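Ribose 5-phosphate isomerase, putative (Trypanosoma brucei brucei, PDB 6FXS) probably catalyses the interconversion of ribose 5-phosphate and ribulose 5-phosphate, as a type B ribose-5-phosphate isomerase. Local coordinates at residues 25-30 against 38-43; 75-80 against 103-108; 82-87 against 145-150. All coordinates share one frame; numbering follows the deposited sequence.

Contact 1: residues 25-30 against 38-43; sequences VAIGAD and ESIVRY
The first beta-alpha-beta unit of this Rossmann-like alpha/beta fold, strand 23-29, helix 37-46 and strand 51-55, is packed together here where I27 of the strand meets I40 and V41 of the helix. The contact is wholly apolar and small, burying 111 Å² over both sides. I27 points from the sheet toward the helix and divides its two branches between neighbouring helical residues. Its CG2 lies anti to the backbone N (chi1 -53° for CG1) and meets CG2 of I40 at 3.9 Å. In the longer branch, chi2 at 162° extends CD1 to V41, and the two side chains cross at about a right angle. Beta-branched residues suit all three places: CG2 of I27, I40 and V41 is in each a methyl one bond from CB, and the longer second branch of I27 lets it reach a second residue. I40 sets only its CG2 against I27; the end of its other branch turns away, and the side chain also packs on I86 and V88 of strand 84-89 and on I144 of helix 137-149. P53 of strand 51-55 touches both I27 and V41, bringing the third element of the unit to this contact. The second branch of I27 ends with CD1 4.0 Å from CG2 of V41.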
ATOM      1  N   VAL B  25     -21.187   7.657 -14.647  1.00 24.29           N
ATOM      2  CA  VAL B  25     -19.802   7.492 -14.223  1.00 22.37           C
ATOM      3  C   VAL B  25     -18.991   7.464 -15.462  1.00 19.70           C
ATOM      4  O   VAL B  25     -19.018   6.483 -16.177  1.00 21.12           O
ATOM      5  CB  VAL B  25     -19.641   6.202 -13.397  1.00 21.72           C
ATOM      6  CG1 VAL B  25     -18.201   6.031 -12.980  1.00 22.81           C
ATOM      7  CG2 VAL B  25     -20.593   6.140 -12.223  1.00 22.48           C
ATOM      8  N   ALA B  26     -18.362   8.578 -15.816  1.00 18.17           N
ATOM      9  CA  ALA B  26     -17.523   8.618 -16.982  1.00 19.85           C
ATOM     10  C   ALA B  26     -16.190   7.934 -16.617  1.00 25.34           C
ATOM     11  O   ALA B  26     -15.625   8.212 -15.532  1.00 20.67           O
ATOM     12  CB  ALA B  26     -17.287  10.061 -17.430  1.00 20.30           C
ATOM     13  N   ILE B  27     -15.719   7.050 -17.497  1.00 23.38           N
ATOM     14  CA  ILE B  27     -14.524   6.259 -17.303  1.00 23.91           C
ATOM     15  C   ILE B  27     -13.559   6.512 -18.471  1.00 25.97           C
ATOM     16  O   ILE B  27     -13.948   6.480 -19.680  1.00 22.38           O
ATOM     17  CB  ILE B  27     -14.817   4.760 -17.217  1.00 24.73           C
ATOM     18  CG1 ILE B  27     -15.860   4.474 -16.188  1.00 25.44           C
ATOM     19  CG2 ILE B  27     -13.568   3.974 -16.912  1.00 26.58           C
ATOM     20  CD1 ILE B  27     -16.500   3.111 -16.355  1.00 27.47           C
ATOM     21  N   GLY B  28     -12.315   6.834 -18.130  1.00 19.22           N
ATOM     22  CA  GLY B  28     -11.260   7.059 -19.096  1.00 21.46           C
ATOM     23  C   GLY B  28     -10.009   6.316 -18.711  1.00 24.09           C
ATOM     24  O   GLY B  28      -9.752   6.068 -17.493  1.00 22.43           O
ATOM     25  N   ALA B  29      -9.210   5.976 -19.721  1.00 21.63           N
ATOM     26  CA  ALA B  29      -7.935   5.357 -19.508  1.00 21.99           C
ATOM     27  C   ALA B  29      -6.864   5.912 -20.416  1.00 25.13           C
ATOM     28  O   ALA B  29      -7.096   6.845 -21.193  1.00 26.36           O
ATOM     29  CB  ALA B  29      -8.034   3.847 -19.615  1.00 21.33           C
ATOM     30  N   ASP B  30      -5.656   5.362 -20.301  1.00 27.30           N
ATOM     31  CA  ASP B  30      -4.729   5.429 -21.436  1.00 27.55           C
ATOM     32  C   ASP B  30      -4.484   4.019 -21.921  1.00 26.74           C
ATOM     33  O   ASP B  30      -5.194   3.079 -21.557  1.00 26.80           O
ATOM     34  CB  ASP B  30      -3.491   6.258 -21.101  1.00 28.28           C
ATOM     35  CG  ASP B  30      -2.530   5.571 -20.084  1.00 27.90           C
ATOM     36  OD1 ASP B  30      -2.794   4.487 -19.567  1.00 23.77           O
ATOM     37  OD2 ASP B  30      -1.463   6.173 -19.874  1.00 26.29           O
ATOM     38  N   GLU B  38     -12.531  -3.153 -19.080  1.00 23.10           N
ATOM     39  CA  GLU B  38     -13.788  -3.923 -18.981  1.00 27.46           C
ATOM     40  C   GLU B  38     -14.077  -4.365 -17.560  1.00 24.51           C
ATOM     41  O   GLU B  38     -15.238  -4.350 -17.147  1.00 19.02           O
ATOM     42  CB  GLU B  38     -13.844  -5.126 -19.943  1.00 30.04           C
ATOM     43  CG  GLU B  38     -13.918  -4.650 -21.404  1.00 35.18           C
ATOM     44  CD  GLU B  38     -13.811  -5.755 -22.447  1.00 45.14           C
ATOM     45  OE1 GLU B  38     -13.682  -6.931 -22.095  1.00 47.39           O
ATOM     46  OE2 GLU B  38     -13.846  -5.424 -23.647  1.00 55.85           O
ATOM     47  N   SER B  39     -13.028  -4.752 -16.824  1.00 26.53           N
ATOM     48  CA  SER B  39     -13.194  -5.045 -15.387  1.00 24.72           C
ATOM     49  C   SER B  39     -13.643  -3.727 -14.652  1.00 20.49           C
ATOM     50  O   SER B  39     -14.491  -3.771 -13.814  1.00 20.85           O
ATOM     51  CB  SER B  39     -11.889  -5.655 -14.819  1.00 27.95           C
ATOM     52  OG  SER B  39     -10.874  -4.631 -14.772  1.00 27.28           O
ATOM     53  N   ILE B  40     -13.115  -2.571 -15.013  1.00 20.67           N
ATOM     54  CA  ILE B  40     -13.508  -1.322 -14.337  1.00 22.38           C
ATOM     55  C   ILE B  40     -15.026  -1.030 -14.531  1.00 25.27           C
ATOM     56  O   ILE B  40     -15.746  -0.691 -13.587  1.00 22.81           O
ATOM     57  CB  ILE B  40     -12.771  -0.116 -14.900  1.00 22.52           C
ATOM     58  CG1 ILE B  40     -11.231  -0.252 -14.789  1.00 25.22           C
ATOM     59  CG2 ILE B  40     -13.257   1.171 -14.240  1.00 23.51           C
ATOM     60  CD1 ILE B  40     -10.685  -0.556 -13.412  1.00 22.82           C
ATOM     61  N   VAL B  41     -15.492  -1.165 -15.787  1.00 22.77           N
ATOM     62  CA  VAL B  41     -16.946  -1.035 -16.141  1.00 23.63           C
ATOM     63  C   VAL B  41     -17.789  -1.971 -15.287  1.00 19.86           C
ATOM     64  O   VAL B  41     -18.787  -1.577 -14.699  1.00 23.21           O
ATOM     65  CB  VAL B  41     -17.136  -1.317 -17.699  1.00 22.86           C
ATOM     66  CG1 VAL B  41     -18.596  -1.306 -18.137  1.00 24.40           C
ATOM     67  CG2 VAL B  41     -16.346  -0.310 -18.447  1.00 23.12           C
ATOM     68  N   ARG B  42     -17.355  -3.199 -15.178  1.00 20.51           N
ATOM     69  CA  ARG B  42     -18.057  -4.197 -14.359  1.00 24.63           C
ATOM     70  C   ARG B  42     -18.040  -3.879 -12.862  1.00 25.25           C
ATOM     71  O   ARG B  42     -19.068  -4.040 -12.167  1.00 22.87           O
ATOM     72  CB  ARG B  42     -17.441  -5.571 -14.571  1.00 26.89           C
ATOM     73  CG  ARG B  42     -18.131  -6.720 -13.900  1.00 35.47           C
ATOM     74  CD  ARG B  42     -17.297  -8.016 -13.915  1.00 42.02           C
ATOM     75  NE  ARG B  42     -16.442  -8.035 -15.107  1.00 50.18           N
ATOM     76  CZ  ARG B  42     -15.124  -8.251 -15.145  1.00 49.30           C
ATOM     77  NH1 ARG B  42     -14.430  -8.544 -14.039  1.00 51.36           N
ATOM     78  NH2 ARG B  42     -14.492  -8.196 -16.331  1.00 51.62           N
ATOM     79  N   TYR B  43     -16.914  -3.358 -12.370  1.00 21.44           N
ATOM     80  CA  TYR B  43     -16.901  -2.943 -10.954  1.00 21.22           C
ATOM     81  C   TYR B  43     -17.875  -1.791 -10.709  1.00 19.05           C
ATOM     82  O   TYR B  43     -18.537  -1.781  -9.686  1.00 19.71           O
ATOM     83  CB  TYR B  43     -15.495  -2.561 -10.503  1.00 19.03           C
ATOM     84  CG  TYR B  43     -14.427  -3.612 -10.704  1.00 18.61           C
ATOM     85  CD1 TYR B  43     -14.695  -4.978 -10.721  1.00 18.36           C
ATOM     86  CD2 TYR B  43     -13.128  -3.227 -10.864  1.00 19.55           C
ATOM     87  CE1 TYR B  43     -13.697  -5.922 -10.966  1.00 17.50           C
ATOM     88  CE2 TYR B  43     -12.110  -4.138 -11.058  1.00 19.33           C
ATOM     89  CZ  TYR B  43     -12.373  -5.478 -11.093  1.00 19.35           C
ATOM     90  OH  TYR B  43     -11.256  -6.269 -11.288  1.00 19.46           O
TER

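Contact 2: residues 75-80 against 103-108; sequences RMVARG and PGIRAA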
ATOM      1  N   ARG B  75     -13.739  17.270 -17.720  1.00 23.61           N
ATOM      2  CA  ARG B  75     -14.642  18.317 -18.283  1.00 25.30           C
ATOM      3  C   ARG B  75     -16.094  17.886 -18.247  1.00 21.07           C
ATOM      4  O   ARG B  75     -16.956  18.693 -17.926  1.00 22.01           O
ATOM      5  CB  ARG B  75     -14.205  18.722 -19.702  1.00 27.42           C
ATOM      6  CG  ARG B  75     -13.001  19.605 -19.573  1.00 29.98           C
ATOM      7  CD  ARG B  75     -12.355  19.915 -20.886  1.00 34.87           C
ATOM      8  NE  ARG B  75     -11.187  20.786 -20.622  1.00 35.56           N
ATOM      9  CZ  ARG B  75     -10.059  20.753 -21.328  1.00 35.64           C
ATOM     10  NH1 ARG B  75      -9.912  19.884 -22.330  1.00 31.34           N
ATOM     11  NH2 ARG B  75      -9.068  21.589 -21.045  1.00 38.47           N
ATOM     12  N   MET B  76     -16.326  16.609 -18.486  1.00 20.92           N
ATOM     13  CA  MET B  76     -17.680  16.042 -18.430  1.00 21.47           C
ATOM     14  C   MET B  76     -18.304  16.168 -17.051  1.00 23.01           C
ATOM     15  O   MET B  76     -19.490  16.531 -16.877  1.00 20.72           O
ATOM     16  CB  MET B  76     -17.681  14.572 -18.810  1.00 20.55           C
ATOM     17  CG  MET B  76     -17.490  14.280 -20.282  1.00 24.38           C
ATOM     18  SD  MET B  76     -17.423  12.490 -20.698  1.00 27.22           S
ATOM     19  CE  MET B  76     -19.127  12.047 -20.357  1.00 25.53           C
ATOM     20  N   VAL B  77     -17.510  15.814 -16.055  1.00 21.58           N
ATOM     21  CA  VAL B  77     -17.977  15.872 -14.687  1.00 20.44           C
ATOM     22  C   VAL B  77     -18.178  17.333 -14.308  1.00 18.89           C
ATOM     23  O   VAL B  77     -19.189  17.651 -13.751  1.00 22.89           O
ATOM     24  CB  VAL B  77     -16.997  15.134 -13.736  1.00 21.12           C
ATOM     25  CG1 VAL B  77     -17.373  15.358 -12.273  1.00 21.47           C
ATOM     26  CG2 VAL B  77     -16.956  13.659 -14.055  1.00 21.41           C
ATOM     27  N   ALA B  78     -17.270  18.225 -14.671  1.00 18.67           N
ATOM     28  CA  ALA B  78     -17.371  19.628 -14.280  1.00 20.98           C
ATOM     29  C   ALA B  78     -18.541  20.348 -14.933  1.00 24.84           C
ATOM     30  O   ALA B  78     -19.067  21.292 -14.372  1.00 22.55           O
ATOM     31  CB  ALA B  78     -16.115  20.374 -14.663  1.00 21.33           C
ATOM     32  N   ARG B  79     -18.889  19.927 -16.150  1.00 25.34           N
ATOM     33  CA  ARG B  79     -20.004  20.520 -16.848  1.00 27.35           C
ATOM     34  C   ARG B  79     -21.288  19.856 -16.454  1.00 29.77           C
ATOM     35  O   ARG B  79     -22.323  20.246 -16.942  1.00 33.81           O
ATOM     36  CB  ARG B  79     -19.815  20.385 -18.378  1.00 28.83           C
ATOM     37  CG  ARG B  79     -18.754  21.341 -18.862  1.00 31.56           C
ATOM     38  CD  ARG B  79     -18.295  21.044 -20.286  1.00 38.34           C
ATOM     39  NE  ARG B  79     -17.128  21.892 -20.541  1.00 41.21           N
ATOM     40  CZ  ARG B  79     -16.263  21.750 -21.545  1.00 42.34           C
ATOM     41  NH1 ARG B  79     -16.363  20.755 -22.402  1.00 37.44           N
ATOM     42  NH2 ARG B  79     -15.261  22.608 -21.666  1.00 45.20           N
ATOM     43  N   GLY B  80     -21.258  18.808 -15.649  1.00 28.01           N
ATOM     44  CA  GLY B  80     -22.503  18.106 -15.304  1.00 27.45           C
ATOM     45  C   GLY B  80     -23.029  17.136 -16.383  1.00 27.13           C
ATOM     46  O   GLY B  80     -24.134  16.631 -16.285  1.00 25.46           O
ATOM     47  N   PRO B 103     -11.445  23.340 -13.526  1.00 24.08           N
ATOM     48  CA  PRO B 103     -12.143  23.932 -12.420  1.00 25.78           C
ATOM     49  C   PRO B 103     -13.377  23.147 -12.077  1.00 24.48           C
ATOM     50  O   PRO B 103     -14.057  22.647 -12.994  1.00 25.15           O
ATOM     51  CB  PRO B 103     -12.493  25.352 -12.912  1.00 27.97           C
ATOM     52  CG  PRO B 103     -11.572  25.603 -14.052  1.00 27.15           C
ATOM     53  CD  PRO B 103     -11.242  24.298 -14.639  1.00 25.30           C
ATOM     54  N   GLY B 104     -13.628  22.982 -10.774  1.00 22.81           N
ATOM     55  CA  GLY B 104     -14.802  22.210 -10.268  1.00 21.09           C
ATOM     56  C   GLY B 104     -14.363  20.764  -9.988  1.00 20.93           C
ATOM     57  O   GLY B 104     -15.142  19.986  -9.479  1.00 20.81           O
ATOM     58  N   ILE B 105     -13.174  20.338 -10.434  1.00 17.48           N
ATOM     59  CA  ILE B 105     -12.786  18.951 -10.234  1.00 18.10           C
ATOM     60  C   ILE B 105     -11.923  18.774  -8.926  1.00 17.04           C
ATOM     61  O   ILE B 105     -11.077  19.575  -8.625  1.00 16.92           O
ATOM     62  CB  ILE B 105     -12.038  18.381 -11.432  1.00 18.13           C
ATOM     63  CG1 ILE B 105     -12.974  18.312 -12.659  1.00 20.88           C
ATOM     64  CG2 ILE B 105     -11.432  16.996 -11.161  1.00 18.46           C
ATOM     65  CD1 ILE B 105     -14.327  17.706 -12.430  1.00 22.39           C
ATOM     66  N   ARG B 106     -12.183  17.694  -8.266  1.00 18.20           N
ATOM     67  CA  ARG B 106     -11.515  17.205  -7.059  1.00 17.36           C
ATOM     68  C   ARG B 106     -11.226  15.758  -7.327  1.00 15.98           C
ATOM     69  O   ARG B 106     -12.006  14.887  -7.015  1.00 16.46           O
ATOM     70  CB  ARG B 106     -12.416  17.401  -5.848  1.00 17.87           C
ATOM     71  CG  ARG B 106     -12.649  18.885  -5.508  1.00 18.29           C
ATOM     72  CD  ARG B 106     -13.546  19.067  -4.292  1.00 18.90           C
ATOM     73  NE  ARG B 106     -14.827  18.385  -4.447  1.00 21.55           N
ATOM     74  CZ  ARG B 106     -15.898  18.851  -5.103  1.00 23.75           C
ATOM     75  NH1 ARG B 106     -15.901  20.027  -5.739  1.00 24.61           N
ATOM     76  NH2 ARG B 106     -16.947  18.081  -5.199  1.00 24.54           N
ATOM     77  N   ALA B 107     -10.052  15.504  -7.899  1.00 14.80           N
ATOM     78  CA  ALA B 107      -9.665  14.195  -8.339  1.00 14.92           C
ATOM     79  C   ALA B 107      -8.694  13.605  -7.309  1.00 15.96           C
ATOM     80  O   ALA B 107      -7.609  14.183  -7.039  1.00 15.71           O
ATOM     81  CB  ALA B 107      -9.010  14.273  -9.746  1.00 15.07           C
ATOM     82  N   ALA B 108      -9.089  12.431  -6.819  1.00 13.63           N
ATOM     83  CA  ALA B 108      -8.394  11.726  -5.785  1.00 16.37           C
ATOM     84  C   ALA B 108      -7.711  10.446  -6.305  1.00 15.49           C
ATOM     85  O   ALA B 108      -8.359   9.515  -6.732  1.00 14.15           O
ATOM     86  CB  ALA B 108      -9.338  11.343  -4.680  1.00 15.10           C
TER
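The end of helix 66-78 packs here on the loop that leads into strand 107-109, an edge strand, within this chain, of the parallel five-stranded sheet of the alpha/beta fold. P103 begins the approach with its backbone: its carbonyl O lies 3.5 Å from CB of A78, while its ring keeps clear of the helix and touches E169 of helix 156-169. G104 follows, with its CA 5.4 Å from CA of A78, the nearest approach of the two backbones. Its positive phi of 95° favours glycine, and the close approach is made with G104 opposite the small A78. The backbone of G104 is held elsewhere, its N by E169 and its O by the side-chain amide of N126. I105 then supplies most of what segment 103-108 brings to the contact. With CG1 anti to its carbonyl carbon and chi2 at -48°, its side chain bends back so that CD1 rests on the helix, 3.7 Å from N of A78 and 3.9 Å from CB of the same residue. R106 turns elsewhere, giving its NH2 to the carbonyl of D124, and A107 and A108 enter the sheet beside strand 127-131. On the helix side, G80, the first residue to leave helical geometry, forms a Schellman motif with the last turn; its phi of 79° suits glycine, since a side chain there would crowd the preceding carbonyl O. G80 N bonds to O of V77 at 3.0 Å. V77 crosses I105 at about a right angle, its CG1 lying 3.8 Å from I105 CD1.

Contact 3: residues 82-87 against 145-150; sequences ADVGIL and MTFLQT
Strand 84-89 passes the last turns of helix 137-149 with V84 and L148 as the nearest backbone positions, their CA atoms 8.0 Å apart, a separation bridged by side chains. V84 carries the contact. It points toward the helix, and with chi1 at -170° its CG1 stands anti to the backbone N, where it meets two residues at once. One is F147, whose ring receives CG1 at its edge and in its plane, 3.7 Å from CE2; the face of the ring is not used by this methyl. F147 itself has CG anti to its backbone N (chi1 -167°), which swings the ring toward the strand, and the two side chains run past each other in opposite directions. The other is L148, which crosses V84 obliquely and sets CD2 astride the two methyls, about equally far from both, 4.0 Å from CG1 and 4.1 Å from CG2 of V84. The branched V84 can thus give one methyl to the edge of F147 while both methyls face L148 CD2, and all three residues, apolar and buried, suit the layer where helix 137-149 packs on one face of the parallel sheet in the alpha/beta sandwich. V25 of the adjacent strand 23-29 touches L148 too, and V128 of strand 127-131 touches F147, so the helix spans three neighbouring strands. Polar groups come in where the helix ends. T150, the first residue to leave helical geometry, bonds back to the carbonyl of T146 twice: T150 N reaches T146 O at 2.9 Å and T150 OG1 reaches it at 2.7 Å. The two donors approach from opposite faces of the carbonyl plane, the hydroxyl tilted 32° from it.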
ATOM      1  N   ALA B  82     -21.607  14.310 -16.520  1.00 24.53           N
ATOM      2  CA  ALA B  82     -21.506  13.055 -15.789  1.00 24.40           C
ATOM      3  C   ALA B  82     -21.433  13.399 -14.332  1.00 23.00           C
ATOM      4  O   ALA B  82     -21.024  14.505 -13.997  1.00 23.87           O
ATOM      5  CB  ALA B  82     -20.268  12.280 -16.248  1.00 26.90           C
ATOM      6  N   ASP B  83     -21.866  12.491 -13.470  1.00 23.48           N
ATOM      7  CA  ASP B  83     -21.817  12.741 -12.008  1.00 23.23           C
ATOM      8  C   ASP B  83     -20.455  12.428 -11.348  1.00 21.73           C
ATOM      9  O   ASP B  83     -20.105  13.084 -10.417  1.00 21.09           O
ATOM     10  CB  ASP B  83     -22.885  11.965 -11.301  1.00 25.56           C
ATOM     11  CG  ASP B  83     -24.285  12.294 -11.877  1.00 30.57           C
ATOM     12  OD1 ASP B  83     -24.692  13.430 -11.725  1.00 41.06           O
ATOM     13  OD2 ASP B  83     -24.906  11.475 -12.546  1.00 33.39           O
ATOM     14  N   VAL B  84     -19.774  11.413 -11.809  1.00 20.77           N
ATOM     15  CA  VAL B  84     -18.508  10.922 -11.193  1.00 21.82           C
ATOM     16  C   VAL B  84     -17.609  10.510 -12.336  1.00 21.53           C
ATOM     17  O   VAL B  84     -18.129  10.032 -13.386  1.00 22.46           O
ATOM     18  CB  VAL B  84     -18.700   9.624 -10.362  1.00 22.88           C
ATOM     19  CG1 VAL B  84     -17.430   9.310  -9.544  1.00 26.44           C
ATOM     20  CG2 VAL B  84     -19.861   9.719  -9.406  1.00 25.14           C
ATOM     21  N   GLY B  85     -16.280  10.678 -12.143  1.00 17.75           N
ATOM     22  CA  GLY B  85     -15.265  10.127 -13.014  1.00 17.62           C
ATOM     23  C   GLY B  85     -14.355   9.067 -12.496  1.00 18.59           C
ATOM     24  O   GLY B  85     -14.065   9.004 -11.237  1.00 20.23           O
ATOM     25  N   ILE B  86     -13.876   8.192 -13.374  1.00 17.85           N
ATOM     26  CA  ILE B  86     -12.863   7.183 -12.999  1.00 18.73           C
ATOM     27  C   ILE B  86     -11.788   7.276 -14.069  1.00 23.65           C
ATOM     28  O   ILE B  86     -12.103   7.241 -15.290  1.00 20.00           O
ATOM     29  CB  ILE B  86     -13.446   5.753 -12.907  1.00 19.12           C
ATOM     30  CG1 ILE B  86     -14.492   5.665 -11.792  1.00 19.58           C
ATOM     31  CG2 ILE B  86     -12.358   4.732 -12.685  1.00 18.93           C
ATOM     32  CD1 ILE B  86     -15.373   4.452 -11.803  1.00 21.55           C
ATOM     33  N   LEU B  87     -10.532   7.448 -13.651  1.00 21.01           N
ATOM     34  CA  LEU B  87      -9.386   7.504 -14.567  1.00 18.75           C
ATOM     35  C   LEU B  87      -8.371   6.448 -14.159  1.00 21.17           C
ATOM     36  O   LEU B  87      -7.997   6.344 -12.957  1.00 15.32           O
ATOM     37  CB  LEU B  87      -8.783   8.891 -14.610  1.00 20.10           C
ATOM     38  CG  LEU B  87      -9.741   9.997 -15.096  1.00 21.15           C
ATOM     39  CD1 LEU B  87      -9.067  11.321 -14.880  1.00 22.47           C
ATOM     40  CD2 LEU B  87      -9.962   9.773 -16.617  1.00 23.71           C
ATOM     41  N   MET B 145     -16.019   0.585  -5.795  1.00 17.00           N
ATOM     42  CA  MET B 145     -17.299   0.382  -5.093  1.00 19.16           C
ATOM     43  C   MET B 145     -17.423   1.340  -3.925  1.00 20.88           C
ATOM     44  O   MET B 145     -18.521   1.920  -3.680  1.00 18.69           O
ATOM     45  CB  MET B 145     -17.503  -1.081  -4.666  1.00 19.68           C
ATOM     46  CG  MET B 145     -17.613  -1.998  -5.907  1.00 21.62           C
ATOM     47  SD  MET B 145     -17.815  -3.750  -5.539  1.00 23.33           S
ATOM     48  CE  MET B 145     -19.439  -3.776  -4.746  1.00 25.00           C
ATOM     49  N   THR B 146     -16.310   1.491  -3.190  1.00 18.68           N
ATOM     50  CA  THR B 146     -16.305   2.327  -1.996  1.00 18.05           C
ATOM     51  C   THR B 146     -16.467   3.796  -2.442  1.00 16.02           C
ATOM     52  O   THR B 146     -17.217   4.568  -1.862  1.00 15.54           O
ATOM     53  CB  THR B 146     -14.978   2.121  -1.189  1.00 18.11           C
ATOM     54  OG1 THR B 146     -14.901   0.757  -0.834  1.00 15.95           O
ATOM     55  CG2 THR B 146     -14.934   2.938   0.068  1.00 17.01           C
ATOM     56  N   PHE B 147     -15.708   4.183  -3.459  1.00 14.73           N
ATOM     57  CA  PHE B 147     -15.756   5.555  -3.910  1.00 15.40           C
ATOM     58  C   PHE B 147     -17.207   5.942  -4.326  1.00 16.68           C
ATOM     59  O   PHE B 147     -17.693   7.039  -4.087  1.00 18.38           O
ATOM     60  CB  PHE B 147     -14.771   5.748  -5.062  1.00 15.43           C
ATOM     61  CG  PHE B 147     -14.511   7.165  -5.414  1.00 16.21           C
ATOM     62  CD1 PHE B 147     -13.566   7.910  -4.696  1.00 15.84           C
ATOM     63  CD2 PHE B 147     -15.210   7.788  -6.418  1.00 17.03           C
ATOM     64  CE1 PHE B 147     -13.249   9.180  -5.061  1.00 15.87           C
ATOM     65  CE2 PHE B 147     -14.932   9.118  -6.767  1.00 17.06           C
ATOM     66  CZ  PHE B 147     -13.969   9.825  -6.093  1.00 16.71           C
ATOM     67  N   LEU B 148     -17.867   5.030  -5.017  1.00 19.76           N
ATOM     68  CA  LEU B 148     -19.219   5.315  -5.562  1.00 18.78           C
ATOM     69  C   LEU B 148     -20.254   5.284  -4.479  1.00 18.82           C
ATOM     70  O   LEU B 148     -21.206   6.059  -4.567  1.00 18.80           O
ATOM     71  CB  LEU B 148     -19.591   4.304  -6.631  1.00 19.26           C
ATOM     72  CG  LEU B 148     -18.798   4.414  -7.932  1.00 20.02           C
ATOM     73  CD1 LEU B 148     -19.105   3.283  -8.903  1.00 21.43           C
ATOM     74  CD2 LEU B 148     -18.995   5.756  -8.563  1.00 22.85           C
ATOM     75  N   GLN B 149     -20.067   4.441  -3.464  1.00 17.98           N
ATOM     76  CA  GLN B 149     -21.083   4.242  -2.443  1.00 19.51           C
ATOM     77  C   GLN B 149     -20.941   5.193  -1.243  1.00 22.16           C
ATOM     78  O   GLN B 149     -21.919   5.415  -0.484  1.00 19.93           O
ATOM     79  CB  GLN B 149     -21.057   2.816  -1.927  1.00 20.99           C
ATOM     80  CG  GLN B 149     -21.623   1.809  -2.890  1.00 22.75           C
ATOM     81  CD  GLN B 149     -21.499   0.426  -2.320  1.00 26.08           C
ATOM     82  OE1 GLN B 149     -21.057   0.230  -1.165  1.00 24.44           O
ATOM     83  NE2 GLN B 149     -21.786  -0.533  -3.122  1.00 25.66           N
ATOM     84  N   THR B 150     -19.759   5.785  -1.093  1.00 19.06           N
ATOM     85  CA  THR B 150     -19.507   6.635   0.071  1.00 17.96           C
ATOM     86  C   THR B 150     -19.956   8.049  -0.143  1.00 16.05           C
ATOM     87  O   THR B 150     -19.555   8.709  -1.126  1.00 16.29           O
ATOM     88  CB  THR B 150     -18.006   6.536   0.496  1.00 17.65           C
ATOM     89  OG1 THR B 150     -17.630   5.150   0.764  1.00 17.49           O
ATOM     90  CG2 THR B 150     -17.747   7.388   1.696  1.00 20.13           C
TER

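Contacts 1 and 3 are core packing of helices 37-46 and 137-149 on adjacent strands, their centres about 10 Å apart; A26 bonds to V84 and I86 through the backbone, and V25 CG1 packs on I86 CD1 at 3.4 Å. Both are built from branched or aromatic apolar side chains. Contact 2 is only partly buried: its one buried touching residue is an isoleucine, set against a partly exposed valine, an exposed alanine and a backbone carbonyl. Its helix 66-78 precedes strand 84-89, and V77 joins it to contact 3 by packing CG2 on G85 N at 3.6 Å. M76 also reaches A26, tying contact 2 to contact 1.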